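Local coordinates for protein phenolpthiocerol synthesis type-I polyketide synthase ppsA (Mycobacterium bovis, PDB 7AKC) that probably loads malonyl-type extender units through its acyltransferase domain, the part present here, during assembly of the phthiocerol and phenolphthiocerol lipid core of mycobacteria, at residues 108-112 with 268-274; 112-116 with 259-264. All coordinates share one frame. Residue numbers count along the deposited sequence, not the author numbering.

Overall arrangement
Both contacts start from one continuous run, residues 108-116, in which strand 107-110 of the five-stranded parallel sheet turns at Ser112 into helix 115-121. Contact 1 packs the end of the strand and the turn against 268-274, at the start of helix 270-278; contact 2 packs the turn and the helix start against 259-264 in helix 257-265. Their centres are about 11 Å apart, and Ser112 belongs to both. Two consecutive helices, more than 140 residues on, thus pack against 108-116 in reverse order, the earlier on the helix start, the later on the strand end. The Gly110-Ser112-Gly114 pattern and the Ser112 OG-His214 NE2 hydrogen bond fit the acyltransferase active site, which both contacts would flank.

Contact 1 (108-112 with 268-274)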
ATOM      1  N   VAL A 108      11.723   3.517  -4.808  1.00 37.45           N
ATOM      2  CA  VAL A 108      10.454   3.800  -4.134  1.00 36.45           C
ATOM      3  C   VAL A 108       9.606   2.540  -4.024  1.00 34.70           C
ATOM      4  O   VAL A 108       9.671   1.665  -4.879  1.00 34.26           O
ATOM      5  CB  VAL A 108       9.682   4.991  -4.766  1.00 38.39           C
ATOM      6  CG1 VAL A 108      10.509   6.275  -4.728  1.00 39.72           C
ATOM      7  CG2 VAL A 108       9.235   4.669  -6.176  1.00 39.06           C
ATOM      8  N   ILE A 109       8.782   2.453  -2.954  1.00 33.03           N
ATOM      9  CA  ILE A 109       7.844   1.361  -2.761  1.00 31.01           C
ATOM     10  C   ILE A 109       6.553   1.993  -2.317  1.00 31.01           C
ATOM     11  O   ILE A 109       6.530   2.768  -1.376  1.00 31.61           O
ATOM     12  CB  ILE A 109       8.351   0.326  -1.730  1.00 30.20           C
ATOM     13  CG1 ILE A 109       9.643  -0.371  -2.243  1.00 29.98           C
ATOM     14  CG2 ILE A 109       7.265  -0.685  -1.437  1.00 29.42           C
ATOM     15  CD1 ILE A 109      10.313  -1.323  -1.247  1.00 31.60           C
ATOM     16  N   GLY A 110       5.492   1.699  -3.029  1.00 30.81           N
ATOM     17  CA  GLY A 110       4.165   2.204  -2.695  1.00 30.41           C
ATOM     18  C   GLY A 110       3.342   1.047  -2.163  1.00 29.56           C
ATOM     19  O   GLY A 110       3.285  -0.011  -2.783  1.00 29.82           O
ATOM     20  N   HIS A 111       2.678   1.260  -1.030  1.00 27.76           N
ATOM     21  CA  HIS A 111       1.822   0.319  -0.317  1.00 27.69           C
ATOM     22  C   HIS A 111       0.366   0.661  -0.651  1.00 29.34           C
ATOM     23  O   HIS A 111      -0.069   1.805  -0.461  1.00 30.12           O
ATOM     24  CB  HIS A 111       2.099   0.490   1.174  1.00 27.15           C
ATOM     25  CG  HIS A 111       1.170  -0.197   2.115  1.00 26.97           C
ATOM     26  ND1 HIS A 111      -0.063   0.371   2.458  1.00 28.98           N
ATOM     27  CD2 HIS A 111       1.371  -1.295   2.881  1.00 28.65           C
ATOM     28  CE1 HIS A 111      -0.589  -0.440   3.370  1.00 30.23           C
ATOM     29  NE2 HIS A 111       0.232  -1.465   3.641  1.00 30.38           N
ATOM     30  N   SER A 112      -0.390  -0.325  -1.176  1.00 28.48           N
ATOM     31  CA  SER A 112      -1.791  -0.159  -1.503  1.00 28.11           C
ATOM     32  C   SER A 112      -2.023   1.085  -2.423  1.00 28.68           C
ATOM     33  O   SER A 112      -1.292   1.266  -3.396  1.00 29.64           O
ATOM     34  CB  SER A 112      -2.626  -0.153  -0.206  1.00 27.35           C
ATOM     35  OG  SER A 112      -4.018   0.049  -0.435  1.00 30.35           O
ATOM     36  N   VAL A 268      -1.729  -6.671  -1.448  1.00 21.53           N
ATOM     37  CA  VAL A 268      -0.581  -5.729  -1.426  1.00 21.54           C
ATOM     38  C   VAL A 268       0.642  -6.527  -0.950  1.00 22.03           C
ATOM     39  O   VAL A 268       0.676  -6.964   0.220  1.00 21.89           O
ATOM     40  CB  VAL A 268      -0.857  -4.594  -0.437  1.00 22.39           C
ATOM     41  CG1 VAL A 268       0.371  -3.675  -0.341  1.00 22.68           C
ATOM     42  CG2 VAL A 268      -2.125  -3.815  -0.817  1.00 23.75           C
ATOM     43  N   HIS A 269       1.602  -6.762  -1.852  1.00 21.34           N
ATOM     44  CA  HIS A 269       2.785  -7.593  -1.572  1.00 20.26           C
ATOM     45  C   HIS A 269       3.873  -6.763  -0.907  1.00 21.14           C
ATOM     46  O   HIS A 269       4.955  -6.576  -1.453  1.00 22.23           O
ATOM     47  CB  HIS A 269       3.252  -8.302  -2.892  1.00 21.49           C
ATOM     48  CG  HIS A 269       2.187  -9.177  -3.487  1.00 23.10           C
ATOM     49  ND1 HIS A 269       1.193  -8.673  -4.322  1.00 24.77           N
ATOM     50  CD2 HIS A 269       1.913 -10.487  -3.230  1.00 24.42           C
ATOM     51  CE1 HIS A 269       0.387  -9.699  -4.593  1.00 26.22           C
ATOM     52  NE2 HIS A 269       0.803 -10.818  -3.989  1.00 26.48           N
ATOM     53  N   PHE A 270       3.538  -6.152   0.238  1.00 21.47           N
ATOM     54  CA  PHE A 270       4.429  -5.207   0.913  1.00 21.56           C
ATOM     55  C   PHE A 270       5.635  -5.870   1.497  1.00 22.14           C
ATOM     56  O   PHE A 270       6.775  -5.462   1.216  1.00 23.23           O
ATOM     57  CB  PHE A 270       3.633  -4.447   1.990  1.00 21.25           C
ATOM     58  CG  PHE A 270       4.440  -3.350   2.642  1.00 22.72           C
ATOM     59  CD1 PHE A 270       4.859  -2.243   1.911  1.00 23.24           C
ATOM     60  CD2 PHE A 270       4.785  -3.427   3.978  1.00 24.67           C
ATOM     61  CE1 PHE A 270       5.599  -1.234   2.504  1.00 25.66           C
ATOM     62  CE2 PHE A 270       5.591  -2.451   4.559  1.00 26.98           C
ATOM     63  CZ  PHE A 270       5.987  -1.345   3.823  1.00 26.73           C
ATOM     64  N   GLN A 271       5.423  -6.948   2.318  1.00 21.48           N
ATOM     65  CA  GLN A 271       6.575  -7.672   2.856  1.00 22.67           C
ATOM     66  C   GLN A 271       7.581  -8.114   1.742  1.00 23.31           C
ATOM     67  O   GLN A 271       8.789  -7.961   1.871  1.00 24.19           O
ATOM     68  CB  GLN A 271       6.035  -8.905   3.578  1.00 25.15           C
ATOM     69  CG  GLN A 271       7.163  -9.836   4.024  1.00 24.93           C
ATOM     70  CD  GLN A 271       6.630 -11.115   4.594  1.00 27.67           C
ATOM     71  OE1 GLN A 271       5.546 -11.171   5.163  1.00 30.23           O
ATOM     72  NE2 GLN A 271       7.406 -12.183   4.429  1.00 28.46           N
ATOM     73  N   GLN A 272       7.047  -8.634   0.648  1.00 23.03           N
ATOM     74  CA  GLN A 272       7.861  -9.138  -0.451  1.00 21.94           C
ATOM     75  C   GLN A 272       8.650  -8.019  -1.096  1.00 23.19           C
ATOM     76  O   GLN A 272       9.817  -8.231  -1.417  1.00 23.83           O
ATOM     77  CB  GLN A 272       6.973  -9.839  -1.511  1.00 22.43           C
ATOM     78  CG  GLN A 272       6.193 -11.084  -1.008  1.00 22.68           C
ATOM     79  CD  GLN A 272       4.852 -10.763  -0.364  1.00 24.70           C
ATOM     80  OE1 GLN A 272       4.520  -9.628  -0.040  1.00 23.99           O
ATOM     81  NE2 GLN A 272       4.033 -11.786  -0.211  1.00 28.48           N
ATOM     82  N   ALA A 273       8.037  -6.823  -1.293  1.00 22.50           N
ATOM     83  CA  ALA A 273       8.774  -5.704  -1.886  1.00 23.97           C
ATOM     84  C   ALA A 273       9.871  -5.194  -0.935  1.00 24.57           C
ATOM     85  O   ALA A 273      10.998  -4.969  -1.356  1.00 25.75           O
ATOM     86  CB  ALA A 273       7.810  -4.564  -2.245  1.00 23.76           C
ATOM     87  N   ILE A 274       9.559  -5.031   0.362  1.00 24.09           N
ATOM     88  CA  ILE A 274      10.562  -4.583   1.342  1.00 24.61           C
ATOM     89  C   ILE A 274      11.736  -5.600   1.404  1.00 25.63           C
ATOM     90  O   ILE A 274      12.897  -5.205   1.398  1.00 25.63           O
ATOM     91  CB  ILE A 274       9.877  -4.469   2.739  1.00 25.55           C
ATOM     92  CG1 ILE A 274       8.850  -3.308   2.781  1.00 25.73           C
ATOM     93  CG2 ILE A 274      10.918  -4.307   3.878  1.00 27.27           C
ATOM     94  CD1 ILE A 274       9.496  -1.852   2.527  1.00 27.35           C
TER
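This contact sets the end of strand 107-110, an inner strand of the parallel sheet, and the sharp turn that follows, probably the nucleophile elbow of the acyltransferase, against the first turn of helix 270-278. The axes of strand 108-110 and helix 270-274 approach to 9.5 Å and run almost exactly antiparallel, at 176°. Ile109 points its CA-to-CB bond toward the helix and accounts for the apolar end of the interface: its CG2 lies 4.0 Å from Ala273 CB and 4.3 Å from Phe270 CE1, while its CD1 reaches Ile274 CD1 at 3.9 Å. Gly110 has no side chain to offer here, and its carbonyl oxygen is hydrogen-bonded to Thr244. At His111 the packing becomes aromatic. The imidazole directs its edge at the face of Phe270 in a T-shaped pair, with centroids 5.1 Å apart and planes at 84°, and Val268 CG1 lies over one face of the same imidazole, 4.1 Å from His111 CD2. The Phe270 side chain also touches Ile301 of helix 298-308 and Val26 of strand 23-27. Ser112 has a positive phi of 53° with psi -129°, the strained backbone expected at such an elbow; together with the GxSxG spacing of Gly110, Ser112 and Gly114 and the hydrogen bond between Ser112 OG and His214 NE2, this makes it the probable acyl-accepting serine, as in related acyltransferases. Val268 packs against the backbone and side chain of this turn: its CG1 is 3.5 Å from Ser112 N, and its CG2 is 3.7 Å from Ser112 CB.

Contact 2 (112-116 with 259-264); sequences SMGEV and HWATNM
Val116 (chi1 t) lays its CG2 over the six-membered ring of Trp260 (chi1 m, chi2 113°), a CH-pi contact 3.9 Å from the centroid and 20° off the normal; CG2 is 3.6 Å from CZ3. Segment 259-264 is helical; in 112-116 Ser112 has phi/psi 53/-129 and the following residues adopt helix-like angles. CA register pairs Val116 with Trp260 (8.2 Å) and Met113 with Met264 (7.2 Å). Glu115, chi1 and chi2 both t, extends so that OE1 accepts a hydrogen bond from His259 NE2 at 2.6 Å (141°); Ser243, Thr244 and Thr245 also bond its carboxylate. A water donates to Ser112 O (2.8 Å) and Asn263 OD1 (2.5 Å), while Asn263 ND2 bonds Thr245. Met113 (chi1 m, chi2 m, chi3 98°) starts away from the helix, yet its CE lies 4.0 Å from Met264 CA. The Glu115-His259 His-carboxylate hydrogen bond links helix 115-121 to helix 257-265, and with Ser112 OG bonded to His214 the turn at Ser112 is consistent with the nucleophile elbow of an acyltransferase.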
ATOM      1  N   SER A 112      -0.390  -0.325  -1.176  1.00 28.48           N
ATOM      2  CA  SER A 112      -1.791  -0.159  -1.503  1.00 28.11           C
ATOM      3  C   SER A 112      -2.023   1.085  -2.423  1.00 28.68           C
ATOM      4  O   SER A 112      -1.292   1.266  -3.396  1.00 29.64           O
ATOM      5  CB  SER A 112      -2.626  -0.153  -0.206  1.00 27.35           C
ATOM      6  OG  SER A 112      -4.018   0.049  -0.435  1.00 30.35           O
ATOM      7  N   MET A 113      -2.947   1.972  -2.079  1.00 31.17           N
ATOM      8  CA  MET A 113      -3.214   3.188  -2.841  1.00 33.29           C
ATOM      9  C   MET A 113      -1.979   4.112  -2.974  1.00 36.10           C
ATOM     10  O   MET A 113      -1.934   4.947  -3.870  1.00 37.24           O
ATOM     11  CB  MET A 113      -4.423   3.922  -2.246  1.00 33.21           C
ATOM     12  CG  MET A 113      -5.623   3.020  -1.977  1.00 36.28           C
ATOM     13  SD  MET A 113      -6.512   2.546  -3.478  1.00 39.08           S
ATOM     14  CE  MET A 113      -5.791   0.853  -3.792  1.00 33.88           C
ATOM     15  N   GLY A 114      -0.956   3.893  -2.151  1.00 36.33           N
ATOM     16  CA  GLY A 114       0.292   4.644  -2.167  1.00 36.39           C
ATOM     17  C   GLY A 114       1.167   4.398  -3.383  1.00 37.23           C
ATOM     18  O   GLY A 114       2.113   5.153  -3.623  1.00 38.08           O
ATOM     19  N   GLU A 115       0.900   3.308  -4.138  1.00 36.92           N
ATOM     20  CA  GLU A 115       1.685   2.993  -5.340  1.00 36.93           C
ATOM     21  C   GLU A 115       1.492   4.073  -6.422  1.00 38.48           C
ATOM     22  O   GLU A 115       2.394   4.283  -7.226  1.00 39.21           O
ATOM     23  CB  GLU A 115       1.357   1.581  -5.865  1.00 36.64           C
ATOM     24  CG  GLU A 115       2.203   1.196  -7.066  1.00 37.05           C
ATOM     25  CD  GLU A 115       2.430  -0.300  -7.126  1.00 32.65           C
ATOM     26  OE1 GLU A 115       2.035  -0.904  -8.144  1.00 33.54           O
ATOM     27  OE2 GLU A 115       3.013  -0.862  -6.172  1.00 30.83           O
ATOM     28  N   VAL A 116       0.361   4.809  -6.421  1.00 39.40           N
ATOM     29  CA  VAL A 116       0.200   5.928  -7.376  1.00 41.21           C
ATOM     30  C   VAL A 116       1.282   6.979  -7.109  1.00 43.44           C
ATOM     31  O   VAL A 116       2.002   7.376  -8.038  1.00 45.85           O
ATOM     32  CB  VAL A 116      -1.205   6.568  -7.345  1.00 41.83           C
ATOM     33  CG1 VAL A 116      -1.230   7.866  -8.159  1.00 43.47           C
ATOM     34  CG2 VAL A 116      -2.240   5.601  -7.875  1.00 42.74           C
ATOM     35  N   HIS A 259      -2.756  -1.846 -14.956  1.00 42.64           N
ATOM     36  CA  HIS A 259      -2.010  -1.871 -13.706  1.00 41.01           C
ATOM     37  C   HIS A 259      -2.835  -1.287 -12.542  1.00 39.23           C
ATOM     38  O   HIS A 259      -2.866  -1.907 -11.488  1.00 37.52           O
ATOM     39  CB  HIS A 259      -0.680  -1.115 -13.808  1.00 41.25           C
ATOM     40  CG  HIS A 259       0.116  -1.198 -12.538  1.00 38.63           C
ATOM     41  ND1 HIS A 259       0.848  -2.326 -12.224  1.00 39.70           N
ATOM     42  CD2 HIS A 259       0.211  -0.316 -11.516  1.00 37.91           C
ATOM     43  CE1 HIS A 259       1.382  -2.091 -11.034  1.00 39.29           C
ATOM     44  NE2 HIS A 259       1.031  -0.887 -10.577  1.00 38.69           N
ATOM     45  N   TRP A 260      -3.468  -0.110 -12.705  1.00 39.42           N
ATOM     46  CA  TRP A 260      -4.244   0.478 -11.591  1.00 40.47           C
ATOM     47  C   TRP A 260      -5.519  -0.295 -11.259  1.00 39.82           C
ATOM     48  O   TRP A 260      -5.833  -0.467 -10.070  1.00 40.00           O
ATOM     49  CB  TRP A 260      -4.503   1.984 -11.831  1.00 41.84           C
ATOM     50  CG  TRP A 260      -3.209   2.731 -12.021  1.00 42.67           C
ATOM     51  CD1 TRP A 260      -2.769   3.344 -13.162  1.00 43.96           C
ATOM     52  CD2 TRP A 260      -2.125   2.805 -11.079  1.00 42.81           C
ATOM     53  NE1 TRP A 260      -1.483   3.815 -12.981  1.00 44.06           N
ATOM     54  CE2 TRP A 260      -1.064   3.494 -11.711  1.00 43.37           C
ATOM     55  CE3 TRP A 260      -1.927   2.304  -9.780  1.00 43.14           C
ATOM     56  CZ2 TRP A 260       0.167   3.688 -11.088  1.00 44.30           C
ATOM     57  CZ3 TRP A 260      -0.727   2.546  -9.152  1.00 43.68           C
ATOM     58  CH2 TRP A 260       0.312   3.211  -9.811  1.00 44.06           C
ATOM     59  N   ALA A 261      -6.184  -0.879 -12.279  1.00 38.97           N
ATOM     60  CA  ALA A 261      -7.355  -1.752 -12.051  1.00 37.73           C
ATOM     61  C   ALA A 261      -6.926  -3.022 -11.298  1.00 35.58           C
ATOM     62  O   ALA A 261      -7.628  -3.483 -10.392  1.00 35.06           O
ATOM     63  CB  ALA A 261      -7.989  -2.138 -13.385  1.00 39.15           C
ATOM     64  N   THR A 262      -5.745  -3.562 -11.642  1.00 33.88           N
ATOM     65  CA  THR A 262      -5.239  -4.762 -10.987  1.00 33.26           C
ATOM     66  C   THR A 262      -4.785  -4.481  -9.570  1.00 30.96           C
ATOM     67  O   THR A 262      -5.065  -5.259  -8.654  1.00 30.50           O
ATOM     68  CB  THR A 262      -4.120  -5.371 -11.839  1.00 34.66           C
ATOM     69  OG1 THR A 262      -4.673  -5.845 -13.067  1.00 38.06           O
ATOM     70  CG2 THR A 262      -3.370  -6.497 -11.121  1.00 33.20           C
ATOM     71  N   ASN A 263      -4.070  -3.360  -9.388  1.00 29.26           N
ATOM     72  CA  ASN A 263      -3.514  -2.938  -8.101  1.00 28.77           C
ATOM     73  C   ASN A 263      -4.580  -2.770  -7.012  1.00 28.50           C
ATOM     74  O   ASN A 263      -4.360  -3.158  -5.856  1.00 28.03           O
ATOM     75  CB  ASN A 263      -2.670  -1.659  -8.274  1.00 30.47           C
ATOM     76  CG  ASN A 263      -2.372  -0.956  -6.988  1.00 31.50           C
ATOM     77  OD1 ASN A 263      -3.147  -0.086  -6.551  1.00 32.72           O
ATOM     78  ND2 ASN A 263      -1.316  -1.387  -6.312  1.00 29.66           N
ATOM     79  N   MET A 264      -5.729  -2.227  -7.398  1.00 29.25           N
ATOM     80  CA  MET A 264      -6.820  -1.984  -6.415  1.00 28.57           C
ATOM     81  C   MET A 264      -7.460  -3.300  -5.936  1.00 27.61           C
ATOM     82  O   MET A 264      -8.013  -3.290  -4.846  1.00 27.55           O
ATOM     83  CB  MET A 264      -7.886  -1.059  -7.018  1.00 31.74           C
ATOM     84  CG  MET A 264      -8.791  -1.720  -8.016  1.00 35.84           C
ATOM     85  SD  MET A 264      -9.845  -0.525  -8.852  1.00 42.66           S
ATOM     86  CE  MET A 264     -10.460   0.406  -7.455  1.00 32.36           C
TER
HETATM   87  O   HOH W   1      -2.082   2.145  -5.933  1.00 34.17           O